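Local coordinates for T-cell surface glycoprotein CD1A1 antigen (Gallus gallus, PDB 3JVG), which probably binds lipid antigens in an MHC class I-like groove and presents them at the cell surface to T cells, as other CD1 glycoproteins do, at residues M7-H12 with L27-D32; F89-S94 with F109-E114; I95-Q100 with D164-F169; G103-F108 with L157-C162. All blocks are in the same frame, centred on the assembly; numbering follows the deposited sequence.

Contact 1: M7-H12 with L27-D32; sequences MLKLLH and LGLLGD
Leu11 and Leu29 touch across an antiparallel beta hairpin, the pairing of strands 6-18 and 21-30 within the eight-stranded platform of the MHC class I-like fold. The close-packed part is the face that carries Lys9, Leu11, Leu27 and Leu29. Leu11 CD1 slants over to within 3.9 Å of Leu29 CD1, and the bases of Leu11 and Leu27 stand side by side, CB to CB 4.3 Å. Branched apolar chains suit this face because a chain of another protein, probably beta-2-microglobulin as in other CD1 molecules, packs against Leu11 and Leu27. Lys9 combines both needs: its methylenes run beside Leu29, with CD 4.4 Å from Leu29 CD1, while its NZ leaves the hairpin to form a salt bridge with an acidic side chain of that other protein.

On the face with Leu8, Leu10 and Leu30, side chain meets side chain only distantly, Leu8 CD1 to Leu30 CD2 being 4.5 Å, and Leu10 is exposed. The close contacts here are methyl to backbone oxygen. Leu8 CG stands anti to the backbone N (chi1 177°), and CD1 comes 3.3 Å from Leu29 O; Leu30 CD2 similarly meets Met7 O at 3.4 Å. Leu166 of helix 148-172 touches both Leu8 and Leu30. Gly28 offers Leu10 only its CA, and an unidentified bound molecule lies close by. The pairing frays toward solvent at exposed Gly31, whose positive phi turns the chain away, although its N still hydrogen-bonds to Met7 O. Farther inside, Leu11 N gives Leu27 O an almost straight hydrogen bond of 2.7 Å, with 177° at the hydrogen.

Contact 2: F89-S94 with F109-E114; sequences FVFQSS and FDIAYE
Phe91 and Tyr113 bring their rings together across the antiparallel hairpin of strands 89-99 and 105-113, in the platform of the MHC class I-like fold. The bump is Tyr113 CD1, which projects over one face of the Phe91 ring, 3.5 Å above its plane and displaced toward the rim. The ring planes are inclined at 36°, an oblique meeting. Tyr113 CG stands anti to its backbone N (chi1 171°), and CB itself also touches the phenylalanine, 3.8 Å from Phe91 CE2.

The hollow beside the Phe91 rim is filled by Ile111, whose CG2 sits near the ring plane, 3.8 Å from Phe91 CD2. That same methyl also presses on backbone, 3.4 Å from Gln92 O, so the beta-branched chain plugs the step between two neighbouring residues of the opposite strand. Next to CD1 on the same side of the tyrosine, Tyr113 CE1 meets Phe89 CB at 4.0 Å. Phe118 borders both Phe91 and Tyr113, extending this aromatic patch below the helices, as befits the hydrophobic groove of a CD1 molecule. Ser93 is small enough to leave Ile111 room, and its OG is hydrogen-bonded to Tyr71 OH and His12 ND1.

On the opposite face Ala112 provides a shallow place next to Gln92, where an aromatic side chain of another protein packs; both polar ends of Gln92 form hydrogen bonds with that chain. In the backbone, Gln92 N reaches Ala112 O at 3.1 Å from well above the carbonyl plane, 40° out of it.

Contact 3: I95-Q100 with D164-F169; sequences IGCELQ and DILRLF
This is a helix-on-sheet packing contact, in which Leu99 and Cys97 near the end of strand 89-99 receive Leu166 and Arg167 from the long helix 148-172. The axes of the two short segments approach to 9.1 Å at 59°, and side chains from both sides bridge the gap without polar pairing. Leu166 does most of the bridging. With CG anti to its backbone N (chi1 -179°), it leads outward from the helix, and CD2 settles on the strand 3.7 Å from Leu99 N and 3.8 Å from Leu99 CB. A branched leucine suits this place because its second methyl, CD1, can meet Leu30 at the same time, joining the helix to another strand of the platform.

Beside it, Cys97 SG touches Leu166 CB at 4.2 Å. Cys97 is paired with Cys162 in the disulfide known for this protein, the one that connects helix and floor in the second half of the MHC class I-like groove and is a hallmark of the fold. Cys162 lies one turn before Leu166 in the helix.

Toward solvent lies Arg167, whose chain bends at chi3. Its guanidinium lies with one face against the methyls of Leu99: CD1 stands 3.6 Å above the plane, nearer the rim than the centre, and 3.7 Å from Arg167 NH2. The Leu99 and Arg167 side chains cross at about a right angle. Strand residue Glu98 points its CB away from the helix, and its OE2 forms a salt bridge with Arg106.

Contact 4: G103-F108 with L157-C162; sequences GTIRTF and LLNDTC. With NAG (2-acetamido-2-deoxy-beta-D-glucopyranose), chain I.
Asn159 serves two partners at once: its ND2 carries a covalently attached sugar, while its OD1 packs on Ile105 across the contact. Here helix 148-172 lies over strand 105-113, one wall of the MHC class I-like groove resting on its platform. The N-linked bond from Asn159 ND2 to NAG C1 measures 1.5 Å, and Thr161 completes the Asn-Asp-Thr sequon. Asn159 CG is anti to its backbone N (chi1 -154°), and OD1 arrives 3.6 Å from Ile105 CG2. The two side chains cross at about a right angle, with the Ile105 methyl against the amide oxygen.

The helix is itself distorted. Its turn at 157-162 is of the wider pi type, with Cys162 N hydrogen-bonded to Leu157 O at 2.7 Å, five residues back. Cys162, which ends this irregular turn, is the disulfide partner of Cys97 on the adjacent strand.

Between the glycan and Cys162, Thr107 faces Leu158, where the backbones come nearest, CA to CA 6.0 Å. Thr107 keeps OG1 between its backbone N and carbonyl carbon (chi1 63°), which leaves CG2 as the group that meets the helix. That methyl lies 3.8 Å from Leu158 CB and 3.5 Å from Leu158 O. Threonine fits because it is short enough to admit the helix so close. Leu158 continues into the interior beside Ile95, with an unidentified bound molecule nearby, consistent with a place in the lipid groove. On its way, Leu158 CD2 comes within 3.5 Å of Phe108 O.

Overall arrangement
All four contacts belong to the MHC class I-like part of the chain and meet on one eight-stranded antiparallel sheet. Contact 1 comes first along the chain; contacts 2 and 3 then draw on the same strand, 89-99, and contacts 2 and 4 on strand 105-113. Contacts 3 and 4, with centres about 7 Å apart, share helix 148-172, contact 4 being nested within the loop closed by contact 3. Contact 2 lies farther along the sheet, its centre about 20 Å from that of contact 4. The two hairpins, joined side by side through strands 6-18 and 89-99, form the middle of the platform, and helix 148-172 supplies one wall of the probable lipid groove.

Contact 1: M7-H12 with L27-D32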
# COMPACT_ATOMS: atom_id res chain seq x y z
N MET A 7 -7.95 -6.22 -10.60
CA MET A 7 -7.90 -4.77 -10.67
C MET A 7 -6.56 -4.33 -11.22
O MET A 7 -5.51 -4.84 -10.85
CB MET A 7 -8.08 -4.20 -9.26
CG MET A 7 -7.72 -2.74 -9.09
SD MET A 7 -8.18 -2.08 -7.45
CE MET A 7 -9.96 -1.94 -7.63
N LEU A 8 -6.61 -3.34 -12.08
CA LEU A 8 -5.44 -2.72 -12.62
C LEU A 8 -5.56 -1.31 -12.10
O LEU A 8 -6.62 -0.66 -12.36
CB LEU A 8 -5.49 -2.69 -14.16
CG LEU A 8 -4.33 -1.98 -14.84
CD1 LEU A 8 -3.09 -2.48 -14.18
CD2 LEU A 8 -4.31 -2.37 -16.20
N LYS A 9 -4.51 -0.81 -11.45
CA LYS A 9 -4.55 0.50 -10.86
C LYS A 9 -3.28 1.33 -11.08
O LYS A 9 -2.15 0.89 -10.76
CB LYS A 9 -4.81 0.40 -9.36
CG LYS A 9 -5.10 1.70 -8.73
CD LYS A 9 -4.97 1.62 -7.19
CE LYS A 9 -6.09 0.95 -6.50
NZ LYS A 9 -5.59 0.40 -5.17
N LEU A 10 -3.45 2.54 -11.57
CA LEU A 10 -2.33 3.44 -11.73
C LEU A 10 -2.48 4.54 -10.71
O LEU A 10 -3.53 5.22 -10.66
CB LEU A 10 -2.33 4.06 -13.12
CG LEU A 10 -2.26 3.08 -14.32
CD1 LEU A 10 -2.36 3.87 -15.64
CD2 LEU A 10 -0.94 2.22 -14.28
N LEU A 11 -1.41 4.77 -9.97
CA LEU A 11 -1.38 5.77 -8.93
C LEU A 11 -0.36 6.85 -9.31
O LEU A 11 0.78 6.56 -9.77
CB LEU A 11 -0.91 5.09 -7.65
CG LEU A 11 -1.78 4.02 -6.98
CD1 LEU A 11 -1.15 3.63 -5.59
CD2 LEU A 11 -3.38 4.49 -6.80
N HIS A 12 -0.73 8.09 -9.10
CA HIS A 12 0.20 9.18 -9.33
C HIS A 12 0.11 10.16 -8.16
O HIS A 12 -0.96 10.30 -7.51
CB HIS A 12 -0.15 9.79 -10.69
CG HIS A 12 -0.01 11.29 -10.78
ND1 HIS A 12 -1.05 12.16 -10.48
CD2 HIS A 12 1.00 12.07 -11.27
CE1 HIS A 12 -0.66 13.40 -10.72
NE2 HIS A 12 0.58 13.38 -11.19
N LEU A 27 2.96 4.75 -9.56
CA LEU A 27 3.01 3.29 -9.44
C LEU A 27 1.91 2.65 -10.23
O LEU A 27 0.81 3.22 -10.35
CB LEU A 27 2.77 2.88 -7.97
CG LEU A 27 3.87 2.35 -7.05
CD1 LEU A 27 3.25 1.54 -5.87
CD2 LEU A 27 4.92 1.50 -7.77
N GLY A 28 2.20 1.48 -10.78
CA GLY A 28 1.24 0.66 -11.57
C GLY A 28 1.01 -0.62 -10.77
O GLY A 28 1.98 -1.27 -10.34
N LEU A 29 -0.24 -0.97 -10.49
CA LEU A 29 -0.50 -2.15 -9.70
C LEU A 29 -1.49 -3.05 -10.38
O LEU A 29 -2.45 -2.58 -10.99
CB LEU A 29 -1.08 -1.76 -8.32
CG LEU A 29 -0.21 -0.92 -7.37
CD1 LEU A 29 -1.05 -0.18 -6.34
CD2 LEU A 29 0.85 -1.77 -6.68
N LEU A 30 -1.26 -4.34 -10.21
CA LEU A 30 -2.16 -5.38 -10.63
C LEU A 30 -2.46 -6.14 -9.34
O LEU A 30 -1.66 -6.96 -8.85
CB LEU A 30 -1.43 -6.25 -11.66
CG LEU A 30 -2.15 -7.02 -12.78
CD1 LEU A 30 -1.81 -8.49 -12.84
CD2 LEU A 30 -3.66 -6.75 -12.97
N GLY A 31 -3.62 -5.86 -8.77
CA GLY A 31 -3.90 -6.26 -7.38
C GLY A 31 -2.84 -5.63 -6.48
O GLY A 31 -2.69 -4.38 -6.44
N ASP A 32 -2.09 -6.46 -5.75
CA ASP A 32 -1.00 -5.90 -4.94
C ASP A 32 0.34 -6.22 -5.59
O ASP A 32 1.36 -6.09 -4.94
CB ASP A 32 -1.01 -6.43 -3.48
CG ASP A 32 -0.95 -7.94 -3.41
OD1 ASP A 32 -0.94 -8.60 -4.47
OD2 ASP A 32 -0.92 -8.52 -2.28

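Contact 2: F89-S94 with F109-E114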
# COMPACT_ATOMS: atom_id res chain seq x y z
N PHE A 89 1.56 22.00 -1.73
CA PHE A 89 0.36 21.18 -1.65
C PHE A 89 0.55 19.92 -2.48
O PHE A 89 1.49 19.82 -3.27
CB PHE A 89 -0.90 21.95 -2.08
CG PHE A 89 -0.80 22.58 -3.43
CD1 PHE A 89 -0.93 21.83 -4.58
CD2 PHE A 89 -0.57 23.95 -3.55
CE1 PHE A 89 -0.82 22.45 -5.83
CE2 PHE A 89 -0.47 24.56 -4.80
CZ PHE A 89 -0.59 23.81 -5.94
N VAL A 90 -0.37 18.97 -2.31
CA VAL A 90 -0.26 17.73 -3.00
C VAL A 90 -1.53 17.30 -3.72
O VAL A 90 -2.65 17.41 -3.16
CB VAL A 90 0.54 16.58 -2.16
CG1 VAL A 90 1.05 17.03 -0.82
CG2 VAL A 90 -0.07 15.15 -2.21
N PHE A 91 -1.34 16.87 -4.95
CA PHE A 91 -2.37 16.21 -5.72
C PHE A 91 -2.01 14.76 -5.87
O PHE A 91 -0.81 14.42 -5.92
CB PHE A 91 -2.54 16.84 -7.09
CG PHE A 91 -3.40 18.03 -7.11
CD1 PHE A 91 -2.85 19.29 -6.94
CD2 PHE A 91 -4.77 17.90 -7.30
CE1 PHE A 91 -3.67 20.47 -6.95
CE2 PHE A 91 -5.63 19.03 -7.35
CZ PHE A 91 -5.08 20.33 -7.17
N GLN A 92 -3.04 13.92 -5.91
CA GLN A 92 -2.95 12.53 -6.27
C GLN A 92 -4.00 12.11 -7.30
O GLN A 92 -5.11 12.73 -7.39
CB GLN A 92 -3.03 11.66 -4.99
CG GLN A 92 -2.00 12.00 -3.91
CD GLN A 92 -2.48 11.57 -2.53
OE1 GLN A 92 -3.09 12.37 -1.82
NE2 GLN A 92 -2.31 10.27 -2.19
N SER A 93 -3.67 11.08 -8.09
CA SER A 93 -4.65 10.41 -8.96
C SER A 93 -4.62 8.94 -8.74
O SER A 93 -3.54 8.39 -8.54
CB SER A 93 -4.37 10.54 -10.48
OG SER A 93 -3.83 11.75 -10.85
N SER A 94 -5.78 8.31 -8.90
CA SER A 94 -5.94 6.85 -8.85
C SER A 94 -6.81 6.56 -10.06
O SER A 94 -7.92 7.10 -10.17
CB SER A 94 -6.63 6.46 -7.57
OG SER A 94 -6.85 5.07 -7.43
N PHE A 109 -11.68 6.96 -11.81
CA PHE A 109 -10.68 7.96 -12.15
C PHE A 109 -10.98 9.09 -11.17
O PHE A 109 -11.95 9.84 -11.35
CB PHE A 109 -10.81 8.39 -13.63
CG PHE A 109 -9.78 9.43 -14.12
CD1 PHE A 109 -9.76 9.79 -15.47
CD2 PHE A 109 -8.84 10.00 -13.28
CE1 PHE A 109 -8.83 10.71 -15.99
CE2 PHE A 109 -7.92 10.93 -13.75
CZ PHE A 109 -7.92 11.30 -15.13
N ASP A 110 -10.17 9.13 -10.10
CA ASP A 110 -10.31 10.07 -9.01
C ASP A 110 -9.03 10.90 -8.86
O ASP A 110 -7.89 10.39 -9.00
CB ASP A 110 -10.57 9.34 -7.69
CG ASP A 110 -11.90 8.61 -7.67
OD1 ASP A 110 -11.94 7.46 -8.12
OD2 ASP A 110 -12.91 9.18 -7.15
N ILE A 111 -9.24 12.17 -8.58
CA ILE A 111 -8.20 13.07 -8.18
C ILE A 111 -8.40 13.54 -6.74
O ILE A 111 -9.53 13.87 -6.29
CB ILE A 111 -8.07 14.18 -9.19
CG1 ILE A 111 -7.74 13.51 -10.57
CG2 ILE A 111 -7.06 15.19 -8.74
CD1 ILE A 111 -7.89 14.38 -11.73
N ALA A 112 -7.30 13.47 -5.98
CA ALA A 112 -7.34 13.98 -4.65
C ALA A 112 -6.53 15.27 -4.53
O ALA A 112 -5.57 15.54 -5.30
CB ALA A 112 -6.87 12.91 -3.62
N TYR A 113 -6.92 16.03 -3.51
CA TYR A 113 -6.28 17.30 -3.21
C TYR A 113 -6.23 17.40 -1.72
O TYR A 113 -7.23 17.18 -1.04
CB TYR A 113 -7.03 18.49 -3.83
CG TYR A 113 -6.52 19.80 -3.35
CD1 TYR A 113 -5.18 20.21 -3.61
CD2 TYR A 113 -7.33 20.63 -2.57
CE1 TYR A 113 -4.70 21.42 -3.14
CE2 TYR A 113 -6.86 21.86 -2.07
CZ TYR A 113 -5.55 22.25 -2.36
OH TYR A 113 -5.14 23.46 -1.86
N GLU A 114 -5.05 17.71 -1.21
CA GLU A 114 -4.74 17.66 0.20
C GLU A 114 -5.31 16.40 0.83
O GLU A 114 -5.93 16.48 1.87
CB GLU A 114 -5.19 18.94 0.95
CG GLU A 114 -4.29 20.23 0.68
CD GLU A 114 -2.71 20.06 1.00
OE1 GLU A 114 -2.24 20.83 1.93
OE2 GLU A 114 -1.94 19.24 0.34

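Contact 3: I95-Q100 with D164-F169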
# COMPACT_ATOMS: atom_id res chain seq x y z
N ILE A 95 -6.30 5.73 -11.00
CA ILE A 95 -6.99 5.54 -12.26
C ILE A 95 -6.94 4.09 -12.62
O ILE A 95 -5.84 3.48 -12.54
CB ILE A 95 -6.29 6.33 -13.41
CG1 ILE A 95 -6.10 7.81 -13.04
CG2 ILE A 95 -7.15 6.33 -14.67
CD1 ILE A 95 -5.40 8.65 -14.19
N GLY A 96 -8.06 3.51 -13.05
CA GLY A 96 -8.03 2.08 -13.36
C GLY A 96 -9.38 1.42 -13.60
O GLY A 96 -10.36 2.11 -13.85
N CYS A 97 -9.42 0.09 -13.49
CA CYS A 97 -10.64 -0.65 -13.71
C CYS A 97 -10.53 -1.93 -12.97
O CYS A 97 -9.41 -2.38 -12.67
CB CYS A 97 -10.90 -0.92 -15.20
SG CYS A 97 -9.51 -1.82 -16.03
N GLU A 98 -11.68 -2.54 -12.68
CA GLU A 98 -11.75 -3.78 -11.95
C GLU A 98 -12.72 -4.70 -12.68
O GLU A 98 -13.73 -4.24 -13.19
CB GLU A 98 -12.17 -3.52 -10.48
CG GLU A 98 -12.53 -4.75 -9.66
CD GLU A 98 -13.25 -4.46 -8.31
OE1 GLU A 98 -13.97 -5.38 -7.81
OE2 GLU A 98 -13.09 -3.34 -7.74
N LEU A 99 -12.39 -5.98 -12.75
CA LEU A 99 -13.21 -6.98 -13.38
C LEU A 99 -13.67 -7.95 -12.29
O LEU A 99 -12.85 -8.61 -11.68
CB LEU A 99 -12.37 -7.78 -14.40
CG LEU A 99 -12.74 -8.02 -15.88
CD1 LEU A 99 -12.31 -9.42 -16.27
CD2 LEU A 99 -14.24 -7.83 -16.29
N GLN A 100 -14.97 -8.04 -12.05
CA GLN A 100 -15.51 -9.16 -11.25
C GLN A 100 -15.55 -10.48 -12.03
O GLN A 100 -15.39 -10.47 -13.26
CB GLN A 100 -16.87 -8.83 -10.67
CG GLN A 100 -16.77 -8.03 -9.36
CD GLN A 100 -17.32 -6.62 -9.48
OE1 GLN A 100 -18.51 -6.42 -9.79
NE2 GLN A 100 -16.48 -5.63 -9.21
N ASP A 164 -9.37 -4.24 -21.50
CA ASP A 164 -8.69 -5.12 -22.40
C ASP A 164 -7.29 -5.44 -21.92
O ASP A 164 -6.87 -6.58 -22.02
CB ASP A 164 -8.58 -4.49 -23.77
CG ASP A 164 -9.94 -4.37 -24.49
OD1 ASP A 164 -11.00 -4.84 -23.99
OD2 ASP A 164 -9.90 -3.77 -25.59
N ILE A 165 -6.56 -4.43 -21.47
CA ILE A 165 -5.22 -4.65 -20.95
C ILE A 165 -5.27 -5.49 -19.66
O ILE A 165 -4.46 -6.42 -19.50
CB ILE A 165 -4.47 -3.36 -20.72
CG1 ILE A 165 -4.18 -2.70 -22.08
CG2 ILE A 165 -3.16 -3.64 -19.92
CD1 ILE A 165 -3.76 -1.23 -22.04
N LEU A 166 -6.23 -5.18 -18.79
CA LEU A 166 -6.46 -6.02 -17.61
C LEU A 166 -6.60 -7.51 -17.98
O LEU A 166 -5.84 -8.33 -17.44
CB LEU A 166 -7.67 -5.53 -16.75
CG LEU A 166 -7.98 -6.33 -15.48
CD1 LEU A 166 -6.73 -6.58 -14.58
CD2 LEU A 166 -9.14 -5.79 -14.61
N ARG A 167 -7.52 -7.85 -18.91
CA ARG A 167 -7.78 -9.25 -19.26
C ARG A 167 -6.49 -9.92 -19.68
O ARG A 167 -6.18 -11.05 -19.27
CB ARG A 167 -8.76 -9.41 -20.40
CG ARG A 167 -10.12 -8.97 -20.04
CD ARG A 167 -11.14 -9.40 -21.10
NE ARG A 167 -12.18 -10.08 -20.35
CZ ARG A 167 -13.35 -9.54 -19.99
NH1 ARG A 167 -13.67 -8.29 -20.37
NH2 ARG A 167 -14.21 -10.26 -19.28
N LEU A 168 -5.74 -9.20 -20.50
CA LEU A 168 -4.48 -9.67 -20.98
C LEU A 168 -3.41 -9.83 -19.87
O LEU A 168 -2.63 -10.79 -19.91
CB LEU A 168 -4.01 -8.66 -21.99
CG LEU A 168 -2.55 -8.73 -22.33
CD1 LEU A 168 -2.35 -9.78 -23.42
CD2 LEU A 168 -2.24 -7.36 -22.85
N PHE A 169 -3.37 -8.90 -18.92
CA PHE A 169 -2.42 -8.96 -17.79
C PHE A 169 -2.76 -10.12 -16.81
O PHE A 169 -1.85 -10.78 -16.28
CB PHE A 169 -2.39 -7.61 -17.02
CG PHE A 169 -1.58 -6.52 -17.72
CD1 PHE A 169 -0.97 -6.74 -18.96
CD2 PHE A 169 -1.42 -5.27 -17.13
CE1 PHE A 169 -0.20 -5.76 -19.57
CE2 PHE A 169 -0.65 -4.27 -17.76
CZ PHE A 169 -0.03 -4.53 -18.99

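Contact 4: G103-F108 with L157-C162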
# COMPACT_ATOMS: atom_id res chain seq x y z
N GLY A 103 -18.04 -10.72 -14.73
CA GLY A 103 -17.79 -10.10 -16.02
C GLY A 103 -18.07 -8.61 -15.90
O GLY A 103 -17.78 -7.82 -16.81
N THR A 104 -18.63 -8.22 -14.75
CA THR A 104 -18.94 -6.83 -14.44
C THR A 104 -17.69 -5.91 -14.31
O THR A 104 -16.71 -6.24 -13.64
CB THR A 104 -19.85 -6.76 -13.19
OG1 THR A 104 -21.13 -7.33 -13.52
CG2 THR A 104 -20.04 -5.31 -12.70
N ILE A 105 -17.75 -4.76 -14.98
CA ILE A 105 -16.64 -3.82 -15.02
C ILE A 105 -16.91 -2.69 -14.06
O ILE A 105 -18.02 -2.16 -14.04
CB ILE A 105 -16.43 -3.26 -16.46
CG1 ILE A 105 -15.98 -4.38 -17.41
CG2 ILE A 105 -15.43 -2.09 -16.50
CD1 ILE A 105 -16.43 -4.16 -18.86
N ARG A 106 -15.92 -2.34 -13.23
CA ARG A 106 -15.97 -1.07 -12.52
C ARG A 106 -14.77 -0.25 -12.95
O ARG A 106 -13.67 -0.80 -13.06
CB ARG A 106 -16.01 -1.26 -11.00
CG ARG A 106 -16.03 0.09 -10.19
CD ARG A 106 -16.02 -0.16 -8.68
NE ARG A 106 -14.67 -0.49 -8.24
CZ ARG A 106 -13.80 0.38 -7.74
NH1 ARG A 106 -14.11 1.67 -7.62
NH2 ARG A 106 -12.61 -0.06 -7.37
N THR A 107 -14.98 1.03 -13.24
CA THR A 107 -13.89 1.91 -13.63
C THR A 107 -13.78 2.99 -12.59
O THR A 107 -14.75 3.27 -11.88
CB THR A 107 -14.12 2.61 -15.02
OG1 THR A 107 -15.27 3.48 -14.94
CG2 THR A 107 -14.22 1.62 -16.13
N PHE A 108 -12.60 3.60 -12.47
CA PHE A 108 -12.43 4.69 -11.54
C PHE A 108 -11.43 5.67 -12.06
O PHE A 108 -10.45 5.28 -12.72
CB PHE A 108 -12.02 4.20 -10.13
CG PHE A 108 -10.84 3.25 -10.11
CD1 PHE A 108 -11.03 1.89 -10.25
CD2 PHE A 108 -9.55 3.72 -9.86
CE1 PHE A 108 -9.97 1.01 -10.21
CE2 PHE A 108 -8.46 2.86 -9.77
CZ PHE A 108 -8.66 1.48 -9.98
N LEU A 157 -10.75 4.95 -22.72
CA LEU A 157 -9.56 4.48 -22.03
C LEU A 157 -9.97 3.64 -20.84
O LEU A 157 -9.44 2.55 -20.63
CB LEU A 157 -8.67 5.66 -21.58
CG LEU A 157 -7.50 6.00 -22.59
CD1 LEU A 157 -7.30 5.08 -23.78
CD2 LEU A 157 -7.36 7.43 -23.04
N LEU A 158 -10.92 4.17 -20.05
CA LEU A 158 -11.38 3.47 -18.83
C LEU A 158 -12.17 2.20 -19.19
O LEU A 158 -11.84 1.13 -18.70
CB LEU A 158 -12.22 4.37 -17.91
CG LEU A 158 -11.50 5.51 -17.18
CD1 LEU A 158 -12.58 6.46 -16.52
CD2 LEU A 158 -10.43 5.02 -16.17
N ASN A 159 -13.14 2.29 -20.08
CA ASN A 159 -14.09 1.18 -20.27
C ASN A 159 -13.63 0.10 -21.25
O ASN A 159 -14.10 -1.03 -21.16
CB ASN A 159 -15.50 1.68 -20.63
CG ASN A 159 -16.61 0.68 -20.22
OD1 ASN A 159 -16.59 0.17 -19.09
ND2 ASN A 159 -17.57 0.40 -21.12
N ASP A 160 -12.73 0.44 -22.18
CA ASP A 160 -12.31 -0.48 -23.22
C ASP A 160 -10.83 -0.84 -23.08
O ASP A 160 -10.45 -2.00 -22.85
CB ASP A 160 -12.60 0.10 -24.61
CG ASP A 160 -14.08 0.49 -24.80
OD1 ASP A 160 -15.01 -0.26 -24.42
OD2 ASP A 160 -14.32 1.60 -25.32
N THR A 161 -9.97 0.16 -23.19
CA THR A 161 -8.58 -0.13 -23.22
C THR A 161 -8.01 -0.60 -21.86
O THR A 161 -7.23 -1.56 -21.83
CB THR A 161 -7.74 0.92 -24.02
OG1 THR A 161 -6.62 1.41 -23.28
CG2 THR A 161 -8.55 1.99 -24.67
N CYS A 162 -8.43 0.02 -20.75
CA CYS A 162 -8.01 -0.46 -19.43
C CYS A 162 -8.44 -1.91 -19.20
O CYS A 162 -7.64 -2.71 -18.77
CB CYS A 162 -8.63 0.40 -18.33
SG CYS A 162 -7.78 0.15 -16.84
C1 NAG I . -18.67 -0.54 -20.93
C2 NAG I . -20.03 0.10 -21.34
C3 NAG I . -21.21 -0.91 -21.33
C4 NAG I . -20.88 -2.06 -22.29
C5 NAG I . -19.49 -2.69 -22.01
C6 NAG I . -19.08 -3.58 -23.21
C7 NAG I . -20.06 2.53 -21.16
C8 NAG I . -20.44 3.73 -20.36
N2 NAG I . -20.35 1.34 -20.62
O3 NAG I . -22.44 -0.29 -21.67
O4 NAG I . -21.95 -3.02 -22.31
O5 NAG I . -18.43 -1.74 -21.70
O6 NAG I . -17.94 -4.36 -22.95
O7 NAG I . -19.51 2.68 -22.26